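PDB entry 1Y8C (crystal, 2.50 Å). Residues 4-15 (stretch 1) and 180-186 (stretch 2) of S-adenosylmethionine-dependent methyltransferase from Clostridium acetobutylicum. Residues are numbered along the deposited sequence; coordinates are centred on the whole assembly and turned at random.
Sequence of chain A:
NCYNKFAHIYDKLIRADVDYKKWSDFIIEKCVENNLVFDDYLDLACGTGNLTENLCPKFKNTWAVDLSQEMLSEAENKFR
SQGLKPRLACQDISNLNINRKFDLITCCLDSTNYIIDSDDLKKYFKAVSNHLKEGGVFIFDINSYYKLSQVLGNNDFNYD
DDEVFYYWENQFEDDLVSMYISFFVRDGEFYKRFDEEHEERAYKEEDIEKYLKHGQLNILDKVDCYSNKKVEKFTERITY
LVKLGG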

# COMPACT_ATOMS: atom_id res chain seq x y z
N ASN A 4 -5.70 9.43 12.03
CA ASN A 4 -5.28 9.95 10.74
C ASN A 4 -3.95 10.68 10.94
O ASN A 4 -3.03 10.54 10.13
CB ASN A 4 -6.35 10.90 10.18
CG ASN A 4 -5.93 11.56 8.87
OD1 ASN A 4 -5.51 10.89 7.92
ND2 ASN A 4 -6.06 12.88 8.81
N LYS A 5 -3.84 11.43 12.03
CA LYS A 5 -2.62 12.17 12.34
C LYS A 5 -1.48 11.17 12.52
O LYS A 5 -0.40 11.33 11.96
CB LYS A 5 -2.79 12.98 13.63
CG LYS A 5 -1.66 13.96 13.93
CD LYS A 5 -1.72 14.42 15.39
CE LYS A 5 -1.45 13.24 16.34
NZ LYS A 5 -1.66 13.54 17.79
N PHE A 6 -1.75 10.15 13.32
CA PHE A 6 -0.77 9.11 13.59
C PHE A 6 -0.32 8.44 12.28
O PHE A 6 0.87 8.14 12.10
CB PHE A 6 -1.36 8.07 14.54
CG PHE A 6 -0.42 6.95 14.87
CD1 PHE A 6 0.72 7.19 15.64
CD2 PHE A 6 -0.62 5.68 14.36
CE1 PHE A 6 1.63 6.17 15.89
CE2 PHE A 6 0.28 4.66 14.59
CZ PHE A 6 1.41 4.90 15.36
N ALA A 7 -1.26 8.21 11.38
CA ALA A 7 -0.94 7.60 10.09
C ALA A 7 0.09 8.43 9.33
O ALA A 7 0.98 7.89 8.67
CB ALA A 7 -2.22 7.44 9.25
N HIS A 8 -0.04 9.76 9.40
CA HIS A 8 0.90 10.64 8.72
C HIS A 8 2.26 10.51 9.40
O HIS A 8 3.28 10.36 8.73
CB HIS A 8 0.43 12.10 8.80
CG HIS A 8 -0.79 12.38 7.97
ND1 HIS A 8 -0.81 12.25 6.60
CD2 HIS A 8 -2.03 12.79 8.33
CE1 HIS A 8 -2.01 12.55 6.15
NE2 HIS A 8 -2.77 12.89 7.17
N ILE A 9 2.25 10.55 10.72
CA ILE A 9 3.49 10.42 11.47
C ILE A 9 4.21 9.14 11.06
O ILE A 9 5.41 9.16 10.76
CB ILE A 9 3.22 10.38 12.99
CG1 ILE A 9 2.54 11.69 13.43
CG2 ILE A 9 4.53 10.16 13.75
CD1 ILE A 9 2.08 11.70 14.87
N TYR A 10 3.48 8.04 11.03
CA TYR A 10 4.03 6.73 10.67
C TYR A 10 4.67 6.76 9.29
O TYR A 10 5.83 6.37 9.12
CB TYR A 10 2.92 5.67 10.69
CG TYR A 10 3.42 4.23 10.64
CD1 TYR A 10 3.68 3.53 11.81
CD2 TYR A 10 3.65 3.60 9.42
CE1 TYR A 10 4.16 2.22 11.77
CE2 TYR A 10 4.14 2.29 9.37
CZ TYR A 10 4.39 1.61 10.55
OH TYR A 10 4.87 0.32 10.50
N ASP A 11 3.90 7.20 8.30
CA ASP A 11 4.39 7.26 6.93
C ASP A 11 5.59 8.19 6.75
O ASP A 11 6.43 7.95 5.89
CB ASP A 11 3.28 7.71 5.98
CG ASP A 11 2.33 6.58 5.64
OD1 ASP A 11 2.75 5.40 5.75
OD2 ASP A 11 1.18 6.88 5.24
N LYS A 12 5.65 9.24 7.56
CA LYS A 12 6.75 10.19 7.47
C LYS A 12 8.01 9.73 8.20
O LYS A 12 9.12 10.01 7.77
CB LYS A 12 6.33 11.56 8.02
CG LYS A 12 7.48 12.54 8.19
CD LYS A 12 7.03 13.81 8.92
CE LYS A 12 8.22 14.75 9.21
NZ LYS A 12 8.88 15.26 7.95
N LEU A 13 7.84 9.00 9.30
CA LEU A 13 8.99 8.55 10.06
C LEU A 13 9.42 7.12 9.77
O LEU A 13 10.60 6.85 9.55
CB LEU A 13 8.73 8.74 11.56
CG LEU A 13 8.35 10.16 12.00
CD1 LEU A 13 8.11 10.18 13.51
CD2 LEU A 13 9.45 11.15 11.64
N ILE A 14 8.47 6.19 9.75
CA ILE A 14 8.82 4.80 9.50
C ILE A 14 9.08 4.50 8.03
O ILE A 14 10.13 3.96 7.67
CB ILE A 14 7.73 3.85 10.04
CG1 ILE A 14 7.36 4.25 11.48
CG2 ILE A 14 8.24 2.43 10.02
CD1 ILE A 14 8.53 4.34 12.44
N ARG A 15 8.12 4.84 7.17
CA ARG A 15 8.26 4.62 5.73
C ARG A 15 9.36 5.52 5.16
O ARG A 15 10.27 5.05 4.47
CB ARG A 15 6.92 4.88 5.02
CG ARG A 15 5.78 3.97 5.50
CD ARG A 15 4.97 3.42 4.34
NE ARG A 15 4.53 2.04 4.58
CZ ARG A 15 3.56 1.69 5.42
NH1 ARG A 15 2.90 2.62 6.11
NH2 ARG A 15 3.24 0.42 5.59
N TYR A 180 8.60 -4.30 15.67
CA TYR A 180 7.91 -3.97 16.90
C TYR A 180 8.18 -2.50 17.14
O TYR A 180 9.34 -2.09 17.27
CB TYR A 180 8.44 -4.83 18.04
CG TYR A 180 8.41 -6.31 17.75
CD1 TYR A 180 9.29 -6.88 16.83
CD2 TYR A 180 7.50 -7.15 18.40
CE1 TYR A 180 9.27 -8.25 16.56
CE2 TYR A 180 7.48 -8.53 18.14
CZ TYR A 180 8.37 -9.07 17.22
OH TYR A 180 8.38 -10.43 16.98
N ILE A 181 7.13 -1.69 17.20
CA ILE A 181 7.34 -0.27 17.40
C ILE A 181 6.43 0.37 18.43
O ILE A 181 5.22 0.29 18.32
CB ILE A 181 7.14 0.52 16.09
CG1 ILE A 181 7.90 -0.13 14.93
CG2 ILE A 181 7.60 1.94 16.30
CD1 ILE A 181 7.74 0.61 13.62
N SER A 182 7.05 1.01 19.41
CA SER A 182 6.33 1.70 20.46
C SER A 182 6.46 3.21 20.22
O SER A 182 7.56 3.77 20.22
CB SER A 182 6.93 1.37 21.83
OG SER A 182 6.73 -0.01 22.15
N PHE A 183 5.31 3.85 20.01
CA PHE A 183 5.26 5.28 19.79
C PHE A 183 4.75 5.96 21.04
O PHE A 183 4.00 5.38 21.80
CB PHE A 183 4.29 5.65 18.66
CG PHE A 183 4.85 5.44 17.30
CD1 PHE A 183 4.62 4.24 16.62
CD2 PHE A 183 5.63 6.42 16.70
CE1 PHE A 183 5.16 4.02 15.37
CE2 PHE A 183 6.18 6.21 15.45
CZ PHE A 183 5.95 5.01 14.77
N PHE A 184 5.18 7.19 21.22
CA PHE A 184 4.75 8.02 22.33
C PHE A 184 4.55 9.36 21.68
O PHE A 184 5.51 9.98 21.23
CB PHE A 184 5.83 8.11 23.41
CG PHE A 184 5.82 6.96 24.36
CD1 PHE A 184 6.73 5.92 24.23
CD2 PHE A 184 4.87 6.91 25.39
CE1 PHE A 184 6.70 4.84 25.11
CE2 PHE A 184 4.84 5.84 26.27
CZ PHE A 184 5.75 4.80 26.14
N VAL A 185 3.30 9.79 21.58
CA VAL A 185 3.01 11.07 20.94
C VAL A 185 2.60 12.12 21.96
O VAL A 185 1.84 11.84 22.89
CB VAL A 185 1.89 10.93 19.91
CG1 VAL A 185 1.67 12.26 19.21
CG2 VAL A 185 2.23 9.84 18.90
N ARG A 186 3.12 13.33 21.78
CA ARG A 186 2.81 14.44 22.68
C ARG A 186 1.34 14.83 22.57
O ARG A 186 0.78 14.88 21.48
CB ARG A 186 3.68 15.65 22.33
CG ARG A 186 4.72 16.03 23.38
CD ARG A 186 4.07 16.63 24.61
NE ARG A 186 3.32 17.85 24.31
CZ ARG A 186 3.85 18.95 23.78
NH1 ARG A 186 5.14 19.00 23.48
NH2 ARG A 186 3.08 20.02 23.55

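Helix 4-15 packs against strand 180-186 through side chains alone: no hydrogen bond or salt bridge links the two stretches, and the contact buries 380 Å² summed over both sides. The N-to-C directions of the two elements make an angle of 122°, and their axes come no closer than 11.3 Å, a gap wide enough to be filled by large apolar groups. The nearest CA pairs, Phe6 with Val185, Tyr10 with Phe183 and Ile14 with Ile181, run in reverse order along the two chains. They advance four residues at a time on the helix and two on the strand, so about one helical turn is matched to one full strand repeat. Accordingly Ile181, Phe183 and Val185 direct their CA-to-CB bonds toward the helix, whereas that of Phe184 points away.

Phe183 is the centre of the contact, with 99 Å² covered by the helix. Its chi1 of -78° (m) and chi2 of 93° carry the ring in among Phe6, Tyr10 and Ile14, which approach it differently. Phe6 presents its edge to one face of the Phe183 ring: the centroids lie 5.0 Å apart, the planes stand at 88°, and Phe6 CZ comes to 3.5 Å from Phe183 CD1. This near-perpendicular arrangement sets the C-H rim of one ring against the pi face of the other, a favourable pairing for aromatic groups. Ile14 instead meets the edge of the Phe183 ring, its CD1 lying 3.5 Å from Phe183 CZ and near the ring plane. Tyr10 approaches obliquely, with Tyr10 CD1 3.9 Å from Phe183 CE1.

Val185, with 56 Å² covered, takes the end of the strand nearest the start of the helix stretch. Ile9 CD1 lies 4.4 Å from both Val185 CG1 and Val185 CG2; Val185 CG1 also lies 3.8 Å from Lys5 NZ, and Val185 CG2 sits 4.5 Å from Phe6 CD1, at the edge of the Phe6 ring. The Lys5 approach is a van der Waals contact, since a methyl group offers the ammonium nothing to bond to; Lys5 itself remains exposed.

Phe6, with 50 Å² covered, thus bridges Phe183 and Val185. Its CA-to-CB bond points sideways, but chi1 of 180° (t) brings the end of the side chain nearer the strand. Tyr10 behaves similarly, sideways at CB and t at chi1, so its ring also reaches the strand. At the other end of the contact, Ile181 CD1 lies 4.0 Å from Ile14 CD1 and 4.3 Å from Tyr10 CE1. Tyr10 OH is 4.2 Å from Ile181 CD1 and finds its hydrogen bond elsewhere in the structure.

The polar pair Asp11 and Arg15 stays out of reach of the strand. Arg15 NH1 donates to Asp11 OD1 at 2.8 Å, a salt bridge within the helix. Apart from those of Lys5 NZ and Tyr10 OH, the contacts described between helix and strand are between apolar carbon atoms.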